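Local coordinates for protein succinate dehydrogenase subunit A (Mycolicibacterium smegmatis, PDB 7D6V) that probably oxidises succinate to fumarate on a covalently bound FAD, passing the electrons to the iron-sulfur subunit of a membrane-bound succinate dehydrogenase, at residues 46-51 / 139-144; 20-25 / 102-107; 119-122 / 128-131. All blocks are in the same frame, centred on the assembly; numbering follows the deposited sequence.

Contact 1. Residues 46-51 / 139-144; sequences HTVMAE and EIIRTL. With FAD (flavin-adenine dinucleotide), chain D.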
# COMPACT_ATOMS: atom_id res chain seq x y z
N HIS A 46 -6.21 6.53 -6.51
CA HIS A 46 -6.56 5.21 -7.03
C HIS A 46 -5.40 4.54 -7.76
O HIS A 46 -5.44 3.33 -7.98
CB HIS A 46 -7.77 5.33 -7.96
CG HIS A 46 -8.31 4.02 -8.43
ND1 HIS A 46 -9.25 3.30 -7.73
CD2 HIS A 46 -8.05 3.31 -9.56
CE1 HIS A 46 -9.55 2.20 -8.40
NE2 HIS A 46 -8.83 2.18 -9.50
N THR A 47 -4.37 5.31 -8.12
CA THR A 47 -3.21 4.73 -8.80
C THR A 47 -2.53 3.66 -7.95
O THR A 47 -1.93 2.73 -8.49
CB THR A 47 -2.23 5.84 -9.16
OG1 THR A 47 -2.89 6.81 -9.98
CG2 THR A 47 -1.03 5.30 -9.92
N VAL A 48 -2.64 3.75 -6.62
CA VAL A 48 -1.99 2.78 -5.74
C VAL A 48 -2.52 1.37 -5.96
O VAL A 48 -1.83 0.40 -5.62
CB VAL A 48 -2.17 3.18 -4.25
CG1 VAL A 48 -1.60 4.55 -3.99
CG2 VAL A 48 -3.63 3.10 -3.83
N MET A 49 -3.72 1.23 -6.50
CA MET A 49 -4.35 -0.08 -6.61
C MET A 49 -3.87 -0.89 -7.81
O MET A 49 -4.12 -2.09 -7.86
CB MET A 49 -5.87 0.08 -6.68
CG MET A 49 -6.46 0.81 -5.48
SD MET A 49 -8.26 0.90 -5.53
CE MET A 49 -8.69 -0.78 -5.10
N ALA A 50 -3.21 -0.26 -8.77
CA ALA A 50 -2.74 -0.98 -9.95
C ALA A 50 -1.63 -1.95 -9.58
O ALA A 50 -0.73 -1.63 -8.80
CB ALA A 50 -2.25 0.01 -11.01
N GLU A 51 -1.70 -3.16 -10.15
CA GLU A 51 -0.76 -4.23 -9.83
C GLU A 51 -0.03 -4.79 -11.04
O GLU A 51 0.64 -5.81 -10.92
CB GLU A 51 -1.48 -5.37 -9.10
CG GLU A 51 -2.47 -4.94 -8.05
CD GLU A 51 -2.96 -6.10 -7.20
OE1 GLU A 51 -3.95 -6.74 -7.59
OE2 GLU A 51 -2.33 -6.37 -6.16
N GLU A 139 4.43 1.92 -6.53
CA GLU A 139 5.78 2.41 -6.79
C GLU A 139 5.75 3.72 -7.55
O GLU A 139 6.48 4.67 -7.21
CB GLU A 139 6.58 1.36 -7.56
CG GLU A 139 8.01 1.75 -7.89
CD GLU A 139 8.93 1.66 -6.69
OE1 GLU A 139 9.62 2.66 -6.40
OE2 GLU A 139 8.98 0.59 -6.05
N ILE A 140 4.90 3.81 -8.57
CA ILE A 140 4.81 5.03 -9.38
C ILE A 140 4.38 6.21 -8.52
O ILE A 140 4.99 7.28 -8.55
CB ILE A 140 3.85 4.81 -10.56
CG1 ILE A 140 4.47 3.87 -11.59
CG2 ILE A 140 3.50 6.13 -11.22
CD1 ILE A 140 3.47 3.27 -12.51
N ILE A 141 3.31 6.03 -7.74
CA ILE A 141 2.77 7.15 -6.98
C ILE A 141 3.71 7.55 -5.85
O ILE A 141 3.88 8.74 -5.56
CB ILE A 141 1.35 6.83 -6.49
CG1 ILE A 141 0.64 8.11 -6.03
CG2 ILE A 141 1.36 5.79 -5.39
CD1 ILE A 141 -0.86 7.96 -5.91
N ARG A 142 4.36 6.57 -5.21
CA ARG A 142 5.36 6.88 -4.19
C ARG A 142 6.51 7.68 -4.78
O ARG A 142 6.96 8.67 -4.19
CB ARG A 142 5.90 5.60 -3.56
CG ARG A 142 5.13 5.09 -2.37
CD ARG A 142 5.17 6.02 -1.17
NE ARG A 142 4.16 5.59 -0.21
CZ ARG A 142 2.87 5.90 -0.32
NH1 ARG A 142 2.45 6.64 -1.33
NH2 ARG A 142 2.01 5.46 0.58
N THR A 143 7.00 7.25 -5.95
CA THR A 143 8.11 7.94 -6.58
C THR A 143 7.74 9.38 -6.92
O THR A 143 8.52 10.30 -6.68
CB THR A 143 8.55 7.18 -7.83
OG1 THR A 143 8.68 5.79 -7.51
CG2 THR A 143 9.87 7.69 -8.32
N LEU A 144 6.55 9.58 -7.48
CA LEU A 144 6.13 10.94 -7.83
C LEU A 144 5.96 11.82 -6.60
O LEU A 144 6.40 12.98 -6.59
CB LEU A 144 4.84 10.89 -8.64
CG LEU A 144 4.98 10.28 -10.04
CD1 LEU A 144 3.62 10.10 -10.67
CD2 LEU A 144 5.86 11.14 -10.91
PA FAD D . -6.10 8.77 -9.92
O1A FAD D . -4.69 8.79 -9.45
O2A FAD D . -6.88 7.51 -9.82
O5B FAD D . -6.89 9.85 -9.05
C5B FAD D . -7.20 11.15 -9.50
C4B FAD D . -6.98 12.16 -8.39
O4B FAD D . -7.89 13.24 -8.51
C3B FAD D . -7.19 11.61 -7.00
O3B FAD D . -6.13 12.09 -6.19
C2B FAD D . -8.48 12.24 -6.53
O2B FAD D . -8.52 12.42 -5.12
C1B FAD D . -8.43 13.56 -7.24
N9A FAD D . -9.78 14.14 -7.37
C8A FAD D . -10.83 13.57 -7.97
N7A FAD D . -11.90 14.38 -7.91
C5A FAD D . -11.54 15.49 -7.26
C6A FAD D . -12.18 16.75 -6.85
N6A FAD D . -13.47 17.00 -7.13
N1A FAD D . -11.43 17.64 -6.19
C2A FAD D . -10.15 17.42 -5.90
N3A FAD D . -9.51 16.31 -6.24
C4A FAD D . -10.14 15.33 -6.91
N1 FAD D . -4.04 0.29 -15.22
C2 FAD D . -2.97 -0.38 -15.70
O2 FAD D . -2.39 0.08 -16.69
N3 FAD D . -2.51 -1.51 -15.17
C4 FAD D . -3.09 -2.06 -14.11
O4 FAD D . -2.64 -3.12 -13.63
C4X FAD D . -4.26 -1.41 -13.51
N5 FAD D . -4.89 -1.92 -12.44
C5X FAD D . -5.95 -1.29 -11.92
C6 FAD D . -6.58 -1.82 -10.81
C7 FAD D . -7.68 -1.19 -10.27
C7M FAD D . -8.38 -1.76 -9.07
C8 FAD D . -8.18 0.07 -10.87
C8M FAD D . -9.37 0.76 -10.28
C9 FAD D . -7.55 0.61 -11.98
C9A FAD D . -6.46 -0.03 -12.52
N10 FAD D . -5.82 0.52 -13.64
C10 FAD D . -4.71 -0.16 -14.15
C1' FAD D . -6.29 1.76 -14.24
C2' FAD D . -5.36 2.90 -13.83
O2' FAD D . -4.90 2.71 -12.49
C3' FAD D . -6.04 4.25 -13.88
O3' FAD D . -6.38 4.54 -15.23
C4' FAD D . -5.11 5.34 -13.37
O4' FAD D . -4.76 5.08 -12.02
C5' FAD D . -5.74 6.72 -13.43
O5' FAD D . -4.87 7.61 -12.75
P FAD D . -5.17 9.17 -12.62
O1P FAD D . -3.90 9.82 -12.20
O2P FAD D . -5.84 9.66 -13.85
O3P FAD D . -6.24 9.29 -11.42

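Contact 2. Residues 20-25 / 102-107; sequences GLRAVI and ETYGAL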
# COMPACT_ATOMS: atom_id res chain seq x y z
N GLY A 20 -1.62 13.71 -12.43
CA GLY A 20 -1.56 14.98 -11.74
C GLY A 20 -0.18 15.29 -11.20
O GLY A 20 0.32 16.41 -11.34
N LEU A 21 0.47 14.30 -10.58
CA LEU A 21 1.79 14.54 -10.02
C LEU A 21 2.83 14.78 -11.11
O LEU A 21 3.70 15.64 -10.96
CB LEU A 21 2.20 13.38 -9.12
CG LEU A 21 1.37 13.27 -7.84
CD1 LEU A 21 1.94 12.25 -6.88
CD2 LEU A 21 1.26 14.63 -7.17
N ARG A 22 2.74 14.05 -12.23
CA ARG A 22 3.66 14.29 -13.33
C ARG A 22 3.46 15.69 -13.90
O ARG A 22 4.44 16.38 -14.23
CB ARG A 22 3.48 13.23 -14.41
CG ARG A 22 4.63 13.12 -15.38
CD ARG A 22 5.96 13.07 -14.65
NE ARG A 22 7.10 13.19 -15.56
CZ ARG A 22 7.66 14.34 -15.89
NH1 ARG A 22 8.70 14.36 -16.72
NH2 ARG A 22 7.20 15.48 -15.40
N ALA A 23 2.20 16.13 -14.02
CA ALA A 23 1.93 17.48 -14.49
C ALA A 23 2.49 18.53 -13.54
O ALA A 23 3.02 19.55 -13.98
CB ALA A 23 0.42 17.68 -14.66
N VAL A 24 2.37 18.29 -12.23
CA VAL A 24 2.91 19.23 -11.25
C VAL A 24 4.42 19.34 -11.39
O VAL A 24 4.99 20.44 -11.37
CB VAL A 24 2.50 18.81 -9.83
CG1 VAL A 24 3.19 19.69 -8.80
CG2 VAL A 24 1.00 18.89 -9.68
N ILE A 25 5.09 18.20 -11.52
CA ILE A 25 6.55 18.21 -11.67
C ILE A 25 6.94 18.98 -12.93
O ILE A 25 7.86 19.81 -12.90
CB ILE A 25 7.09 16.77 -11.69
CG1 ILE A 25 6.83 16.09 -10.35
CG2 ILE A 25 8.57 16.76 -12.01
CD1 ILE A 25 6.99 14.59 -10.38
N GLU A 102 12.99 6.33 -12.56
CA GLU A 102 13.99 5.78 -11.66
C GLU A 102 15.13 6.75 -11.37
O GLU A 102 15.94 6.47 -10.49
CB GLU A 102 14.54 4.47 -12.22
CG GLU A 102 15.26 4.57 -13.54
CD GLU A 102 15.86 3.25 -13.96
OE1 GLU A 102 15.90 2.33 -13.12
OE2 GLU A 102 16.28 3.13 -15.13
N THR A 103 15.21 7.87 -12.09
CA THR A 103 16.05 8.97 -11.62
C THR A 103 15.43 9.68 -10.42
O THR A 103 16.12 10.43 -9.73
CB THR A 103 16.29 9.98 -12.74
OG1 THR A 103 15.06 10.64 -13.07
CG2 THR A 103 16.83 9.28 -13.96
N TYR A 104 14.14 9.45 -10.17
CA TYR A 104 13.47 9.98 -9.00
C TYR A 104 13.57 9.05 -7.80
O TYR A 104 13.16 9.44 -6.70
CB TYR A 104 11.99 10.24 -9.29
CG TYR A 104 11.69 11.14 -10.47
CD1 TYR A 104 10.46 11.09 -11.10
CD2 TYR A 104 12.63 12.04 -10.94
CE1 TYR A 104 10.17 11.90 -12.17
CE2 TYR A 104 12.35 12.86 -12.01
CZ TYR A 104 11.12 12.78 -12.62
OH TYR A 104 10.83 13.60 -13.69
N GLY A 105 14.10 7.85 -7.97
CA GLY A 105 14.26 6.92 -6.87
C GLY A 105 13.44 5.65 -6.99
O GLY A 105 13.40 4.85 -6.05
N ALA A 106 12.79 5.44 -8.13
CA ALA A 106 11.99 4.23 -8.32
C ALA A 106 12.89 3.01 -8.46
O ALA A 106 13.95 3.07 -9.09
CB ALA A 106 11.11 4.37 -9.56
N LEU A 107 12.46 1.90 -7.88
CA LEU A 107 13.20 0.64 -7.93
C LEU A 107 12.29 -0.43 -8.53
O LEU A 107 11.47 -1.02 -7.83
CB LEU A 107 13.68 0.23 -6.54
CG LEU A 107 14.78 1.07 -5.90
CD1 LEU A 107 14.98 0.66 -4.47
CD2 LEU A 107 16.07 0.93 -6.68

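Contact 3. Residues 119-122 / 128-131; sequences RNFG and RLAH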
# COMPACT_ATOMS: atom_id res chain seq x y z
N ARG A 119 7.53 -7.63 -18.38
CA ARG A 119 6.70 -8.83 -18.49
C ARG A 119 5.87 -8.80 -19.76
O ARG A 119 5.68 -7.76 -20.40
CB ARG A 119 5.78 -8.98 -17.28
CG ARG A 119 6.46 -9.51 -16.04
CD ARG A 119 5.45 -9.75 -14.93
NE ARG A 119 4.75 -8.53 -14.56
CZ ARG A 119 3.93 -8.43 -13.52
NH1 ARG A 119 3.71 -9.47 -12.74
NH2 ARG A 119 3.34 -7.27 -13.25
N ASN A 120 5.34 -9.97 -20.11
CA ASN A 120 4.42 -10.10 -21.22
C ASN A 120 2.98 -9.95 -20.73
O ASN A 120 2.66 -10.29 -19.59
CB ASN A 120 4.59 -11.45 -21.92
CG ASN A 120 4.60 -11.33 -23.42
OD1 ASN A 120 3.99 -10.42 -23.98
ND2 ASN A 120 5.30 -12.24 -24.09
N PHE A 121 2.13 -9.43 -21.61
CA PHE A 121 0.73 -9.21 -21.28
C PHE A 121 -0.11 -9.54 -22.51
O PHE A 121 0.42 -9.84 -23.59
CB PHE A 121 0.50 -7.78 -20.78
CG PHE A 121 -0.74 -7.62 -19.95
CD1 PHE A 121 -0.74 -7.97 -18.62
CD2 PHE A 121 -1.90 -7.11 -20.51
CE1 PHE A 121 -1.88 -7.82 -17.85
CE2 PHE A 121 -3.04 -6.97 -19.75
CZ PHE A 121 -3.03 -7.32 -18.42
N GLY A 122 -1.43 -9.47 -22.35
CA GLY A 122 -2.37 -9.93 -23.35
C GLY A 122 -2.22 -9.38 -24.75
O GLY A 122 -1.90 -10.12 -25.68
N ARG A 128 6.74 -5.82 -22.47
CA ARG A 128 6.82 -4.37 -22.39
C ARG A 128 6.59 -3.80 -21.00
O ARG A 128 6.99 -2.66 -20.76
CB ARG A 128 5.80 -3.71 -23.33
CG ARG A 128 6.28 -3.53 -24.74
CD ARG A 128 5.47 -2.46 -25.43
NE ARG A 128 4.33 -3.01 -26.15
CZ ARG A 128 4.40 -3.57 -27.35
NH1 ARG A 128 5.55 -3.66 -27.99
NH2 ARG A 128 3.30 -4.03 -27.93
N LEU A 129 5.98 -4.54 -20.09
CA LEU A 129 5.43 -3.97 -18.86
C LEU A 129 6.51 -3.94 -17.79
O LEU A 129 6.86 -4.97 -17.21
CB LEU A 129 4.21 -4.76 -18.40
CG LEU A 129 2.86 -4.26 -18.92
CD1 LEU A 129 2.73 -4.48 -20.42
CD2 LEU A 129 1.72 -4.93 -18.19
N ALA A 130 7.05 -2.75 -17.53
CA ALA A 130 7.96 -2.56 -16.41
C ALA A 130 7.19 -2.72 -15.11
O ALA A 130 6.14 -2.10 -14.92
CB ALA A 130 8.61 -1.18 -16.48
N HIS A 131 7.72 -3.54 -14.20
CA HIS A 131 6.97 -3.95 -13.03
C HIS A 131 7.89 -4.09 -11.83
O HIS A 131 9.11 -4.18 -11.96
CB HIS A 131 6.26 -5.29 -13.27
CG HIS A 131 7.20 -6.43 -13.47
ND1 HIS A 131 7.50 -7.34 -12.48
CD2 HIS A 131 7.95 -6.79 -14.54
CE1 HIS A 131 8.37 -8.22 -12.93
NE2 HIS A 131 8.66 -7.91 -14.18

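Contact 1. Residues 46-51 / 139-144
Val48 and Ile141 mark the point where a short 3-10 turn, residues 46-49, passes closest to helix 136-159, their CA atoms 6.6 Å apart. Backbone hydrogen bonds from Met49 N to His46 O (3.1 Å) and from Ala50 N to Thr47 O hold the single turn together. Between the two segments the packing is apolar. Val48 CG1 lies against Ile141 CG2 at 3.5 Å, the two branched side chains crossing obliquely. Ile141 carries CG1 anti to its backbone N (chi1 -165°), which sends CD1 onward to Thr47 CB, 4.1 Å away. Beta-branched residues suit this seam because they present methyl groups close to the main chain and have few rotamers.

Away from the helix the turn holds the cofactor. His46 turns away from the helix, and its ring reaches the flavin: NE2 is covalently bonded to FAD C8M, with the flavin methyl at the edge of the imidazole. Ser222 binds the other ring nitrogen, ND1, and so helps fix the ring's rotation. Thr47 works in both directions: its OG1 donates to phosphate oxygen O1A of FAD at 2.7 Å and accepts from the ribityl O4' at 3.3 Å. Small Ala50 lets the chain lie over the flavin face, with CA 3.4 Å from FAD N5. This is the histidyl-flavin linkage of the succinate dehydrogenase and fumarate reductase family; as in its relatives, the covalent bond probably raises the flavin's potential enough for succinate to reduce it.

Contact 2. Residues 20-25 / 102-107
Tyr104 reaches from the loop after helix 84-102 to meet Arg22 and Ile25, which stand one helical turn apart on helix 18-30. The polar part is an approach without a hydrogen bond. Tyr104 OH sits 3.7 Å above the plane of the Arg22 guanidinium, toward its rim, and Arg22 NH1 is its nearest atom at 3.8 Å. Tyrosine ring and guanidinium are turned 78° against each other, so the phenol meets the flat cation end-on rather than stacking. Arg22 bends at chi2 (48°), which folds its long chain round to this position, while NH1 forms a salt bridge with Glu100 of helix 84-102.

Helix 18-30 follows the first strand of the nucleotide-binding sheet, and Gly20 is consistent with the last glycine of a Rossmann-type GxGxxG motif; on the same helix, the Arg22 side chain lies about 8 Å from the bound FAD.

By van der Waals contact, Ile25 CG2 comes to 4.2 Å from Tyr104 OH. Tyrosine fits here because its length spans backbones whose nearest CA atoms, those of Ile25 and Tyr104, are 11.1 Å apart. Directly after Tyr104, Gly105 leaves the helical conformation with a phi of 116°, an angle that glycine tolerates easily, and the chain turns off toward Leu107.

Contact 3. Residues 119-122 / 128-131
Arg119 lies flat on His131, its guanidinium stacked on the imidazole with centres 4.2 Å apart and planes inclined by 24°. The overlap is offset: NE of Arg119 stands over the ring near His131 CG, at 3.4 Å. Further back along the same chain, Arg119 CG makes a CH-pi contact, 3.6 Å from the centroid of the imidazole. Arginine suits the place because its methylenes and its planar head can both rest on one aromatic face. His131 is brought up to them by a chi1 of 65°, with CG between the backbone N and the carbonyl carbon, and the carbonyl oxygen of Leu129 meets the ring at its edge, in plane.

A second pair forms beside the stack. Phe121 CB and CD1 pack on the methyls of Leu129, with Phe121 CD1 3.9 Å from Leu129 CD2.

Both pairs flank a single antiparallel bridge. Arg119 and Leu129 form a hydrogen-bonded pair: Arg119 N donates to Leu129 O at 3.0 Å, and Leu129 N returns a nearly straight bond (175°) to Arg119 O at 3.2 Å, using a lone pair in the carbonyl plane. Arg128 N also gives its hydrogen to Arg119 O, at 3.0 Å but more bent. Two residues thus face one, a classic beta bulge, in the small sheet of strands 54-55, 129-130 and 118-119. Arg128, the first of the two bulge residues, sends its side chain away to salt bridges with Asp65 and Asp73. Arg119, for its part, is bridged by Asp134 at NH1, so its cation is held by charge at the rim and by the imidazole across one face, which should keep the guanidinium in a fixed orientation.

All three contacts belong to the FAD-binding region. Contacts 1 and 2, with centres about 11 Å apart, interleave along the chain: 20-25, 46-51, 102-107, then 139-144. They touch where Thr143 of helix 136-159 packs on Tyr104, and Glu139 OE1 probably accepts a hydrogen bond from Leu107 N. Contact 3 is nested within the loop closed by contact 1, its centre about 16 Å away; Glu51 O packs near Arg119 NH2, and strand 129-130 is followed in the chain by helix 136-159. Contacts 2 and 3, about 20 Å apart between centres, do not touch. Helix 136-159 thus touches both the flavin-bearing turn and the loop 102-107, and contacts 1 and 2 both reach the iron-sulfur subunit.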